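Local coordinates for protein NADH oxidoreductase (Mesorhizobium loti, PDB 3PI7) that probably binds NADPH and acts as an NAD(P)H-dependent oxidoreductase, perhaps a quinone reductase, of the family that joins a GroES-like domain to a Rossmann fold, at residues P98-L103 / A126-C131. Residues are numbered along the deposited sequence; the frame is centred on the assembly and turned at random.
Sequences PYAKSL and AEAAAC
A water joins Tyr99 to Cys131: its oxygen lies 2.5 Å from Tyr99 OH and gives a hydrogen to Cys131 O at 2.7 Å. This bridge ties the short helix 98-103 to the start of strand 131-133 in the GroES-like domain, where the helix itself links strands 86-94 and 107-111. The phenol meets the water at the ring's edge, in plane, while one face of the ring rests on the turn before that strand. There Ala128 CB makes a CH-pi contact, 3.7 Å from the ring centroid and 15° off the normal. Tyr99 has CG anti to its backbone N (chi1 -167°), beside the carbonyl carbon. A tyrosine suits this place because it offers a flat apolar face to a methyl group and has a hydroxyl at its far end that meets the water. Farther along the ring, CE2 touches Ala129 CB at 3.8 Å.

The turn is a short piece of 3-10 helix, made by two successive bonds, Ala130 N to Glu127 O and Cys131 N to Ala128 O. Small alanines let the helix come close: the CA atoms of Ala100 and Ala128 are 5.1 Å apart, and the Ala128 methyl, pointing at the helix, sits 3.9 Å from Ala100 N. Ala100 and Cys131 both pack on Val52 of strand 51-56; Cys131, small and apolar enough to be buried, also touches Val108 and Phe110. Ala129 O accepts a hydrogen bond from Arg301 NH2. Leu103, one turn after Tyr99, is branched and apolar, and its CD1 meets two partners at once, lying 3.8 Å from Ala128 CB and 4.1 Å from Cys131 CB.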
ATOM      1  N   PRO A  98     -23.533  -5.684  34.347  1.00 18.67           N
ATOM      2  CA  PRO A  98     -22.872  -4.936  35.429  1.00 17.50           C
ATOM      3  C   PRO A  98     -22.006  -3.766  34.977  1.00 17.82           C
ATOM      4  O   PRO A  98     -22.026  -2.735  35.639  1.00 18.30           O
ATOM      5  CB  PRO A  98     -22.021  -5.998  36.116  1.00 19.47           C
ATOM      6  CG  PRO A  98     -22.731  -7.271  35.861  1.00 23.88           C
ATOM      7  CD  PRO A  98     -23.295  -7.142  34.476  1.00 19.77           C
ATOM      8  N   TYR A  99     -21.240  -3.908  33.899  1.00 14.18           N
ATOM      9  CA  TYR A  99     -20.415  -2.787  33.414  1.00 12.95           C
ATOM     10  C   TYR A  99     -21.305  -1.556  33.178  1.00 16.79           C
ATOM     11  O   TYR A  99     -20.967  -0.462  33.637  1.00 14.75           O
ATOM     12  CB  TYR A  99     -19.714  -3.204  32.105  1.00 14.13           C
ATOM     13  CG  TYR A  99     -18.590  -2.332  31.581  1.00 15.30           C
ATOM     14  CD1 TYR A  99     -18.235  -1.151  32.216  1.00 16.21           C
ATOM     15  CD2 TYR A  99     -17.875  -2.700  30.442  1.00 17.09           C
ATOM     16  CE1 TYR A  99     -17.189  -0.356  31.736  1.00 17.04           C
ATOM     17  CE2 TYR A  99     -16.850  -1.906  29.943  1.00 18.21           C
ATOM     18  CZ  TYR A  99     -16.523  -0.725  30.578  1.00 20.54           C
ATOM     19  OH  TYR A  99     -15.483   0.007  30.070  1.00 19.60           O
ATOM     20  N   ALA A 100     -22.444  -1.743  32.470  1.00 14.81           N
ATOM     21  CA  ALA A 100     -23.365  -0.638  32.165  1.00 14.76           C
ATOM     22  C   ALA A 100     -23.974  -0.097  33.462  1.00 16.49           C
ATOM     23  O   ALA A 100     -23.947   1.110  33.685  1.00 15.02           O
ATOM     24  CB  ALA A 100     -24.457  -1.112  31.212  1.00 15.11           C
ATOM     25  N   LYS A 101     -24.462  -0.984  34.353  1.00 14.86           N
ATOM     26  CA  LYS A 101     -25.090  -0.537  35.610  1.00 15.16           C
ATOM     27  C   LYS A 101     -24.125   0.220  36.523  1.00 17.41           C
ATOM     28  O   LYS A 101     -24.536   1.208  37.145  1.00 17.93           O
ATOM     29  CB  LYS A 101     -25.710  -1.721  36.378  1.00 17.57           C
ATOM     30  CG  LYS A 101     -26.987  -2.270  35.759  1.00 28.71           C
ATOM     31  CD  LYS A 101     -28.127  -1.237  35.745  1.00 41.27           C
ATOM     32  CE  LYS A 101     -29.434  -1.826  35.260  1.00 51.40           C
ATOM     33  NZ  LYS A 101     -30.369  -0.764  34.810  1.00 50.96           N
ATOM     34  N   SER A 102     -22.852  -0.178  36.564  1.00 14.43           N
ATOM     35  CA  SER A 102     -21.853   0.458  37.418  1.00 13.26           C
ATOM     36  C   SER A 102     -21.479   1.851  36.957  1.00 17.33           C
ATOM     37  O   SER A 102     -20.945   2.640  37.743  1.00 16.93           O
ATOM     38  CB  SER A 102     -20.591  -0.404  37.497  1.00 15.39           C
ATOM     39  OG  SER A 102     -20.913  -1.596  38.195  1.00 17.05           O
ATOM     40  N   LEU A 103     -21.754   2.160  35.686  1.00 14.10           N
ATOM     41  CA  LEU A 103     -21.421   3.478  35.152  1.00 12.42           C
ATOM     42  C   LEU A 103     -22.517   4.492  35.418  1.00 14.91           C
ATOM     43  O   LEU A 103     -22.292   5.678  35.213  1.00 14.51           O
ATOM     44  CB  LEU A 103     -21.150   3.391  33.654  1.00 11.80           C
ATOM     45  CG  LEU A 103     -19.863   2.696  33.197  1.00 14.34           C
ATOM     46  CD1 LEU A 103     -19.799   2.692  31.652  1.00 14.71           C
ATOM     47  CD2 LEU A 103     -18.596   3.402  33.773  1.00 12.98           C
ATOM     48  N   ALA A 126     -24.277   4.668  24.087  1.00 11.11           N
ATOM     49  CA  ALA A 126     -22.958   4.150  23.788  1.00 10.63           C
ATOM     50  C   ALA A 126     -22.788   2.831  24.475  1.00 13.24           C
ATOM     51  O   ALA A 126     -23.447   2.566  25.495  1.00 12.24           O
ATOM     52  CB  ALA A 126     -21.878   5.160  24.256  1.00 11.02           C
ATOM     53  N   GLU A 127     -21.865   2.019  23.983  1.00 10.43           N
ATOM     54  CA  GLU A 127     -21.459   0.801  24.711  1.00 10.73           C
ATOM     55  C   GLU A 127     -20.800   1.230  25.991  1.00 13.50           C
ATOM     56  O   GLU A 127     -20.086   2.244  25.987  1.00 13.69           O
ATOM     57  CB  GLU A 127     -20.444  -0.017  23.870  1.00 12.50           C
ATOM     58  CG  GLU A 127     -21.073  -0.623  22.637  1.00 12.83           C
ATOM     59  CD  GLU A 127     -22.146  -1.661  22.902  1.00 21.58           C
ATOM     60  OE1 GLU A 127     -22.085  -2.335  23.954  1.00 22.62           O
ATOM     61  OE2 GLU A 127     -23.110  -1.720  22.108  1.00 25.93           O
ATOM     62  N   ALA A 128     -20.999   0.476  27.095  1.00 12.14           N
ATOM     63  CA  ALA A 128     -20.304   0.808  28.353  1.00 12.60           C
ATOM     64  C   ALA A 128     -18.797   0.885  28.094  1.00 15.78           C
ATOM     65  O   ALA A 128     -18.101   1.812  28.566  1.00 14.36           O
ATOM     66  CB  ALA A 128     -20.619  -0.235  29.413  1.00 14.81           C
ATOM     67  N   ALA A 129     -18.308  -0.044  27.261  1.00 13.71           N
ATOM     68  CA  ALA A 129     -16.883  -0.146  26.904  1.00 15.62           C
ATOM     69  C   ALA A 129     -16.388   1.035  26.096  1.00 18.52           C
ATOM     70  O   ALA A 129     -15.176   1.186  25.936  1.00 18.71           O
ATOM     71  CB  ALA A 129     -16.641  -1.438  26.131  1.00 16.99           C
ATOM     72  N   ALA A 130     -17.303   1.894  25.585  1.00 13.20           N
ATOM     73  CA  ALA A 130     -16.891   3.033  24.763  1.00 14.02           C
ATOM     74  C   ALA A 130     -16.940   4.333  25.578  1.00 16.24           C
ATOM     75  O   ALA A 130     -16.917   5.432  25.017  1.00 14.34           O
ATOM     76  CB  ALA A 130     -17.786   3.131  23.547  1.00 13.68           C
ATOM     77  N   CYS A 131     -17.037   4.194  26.914  1.00 13.96           N
ATOM     78  CA  CYS A 131     -17.100   5.329  27.820  1.00 13.50           C
ATOM     79  C   CYS A 131     -15.882   5.437  28.633  1.00 17.26           C
ATOM     80  O   CYS A 131     -15.324   4.429  29.048  1.00 16.68           O
ATOM     81  CB  CYS A 131     -18.322   5.227  28.720  1.00 14.64           C
ATOM     82  SG  CYS A 131     -19.877   5.293  27.817  1.00 17.42           S
TER
HETATM   83  O   HOH W   1     -15.280   2.389  30.872  1.00 26.36           O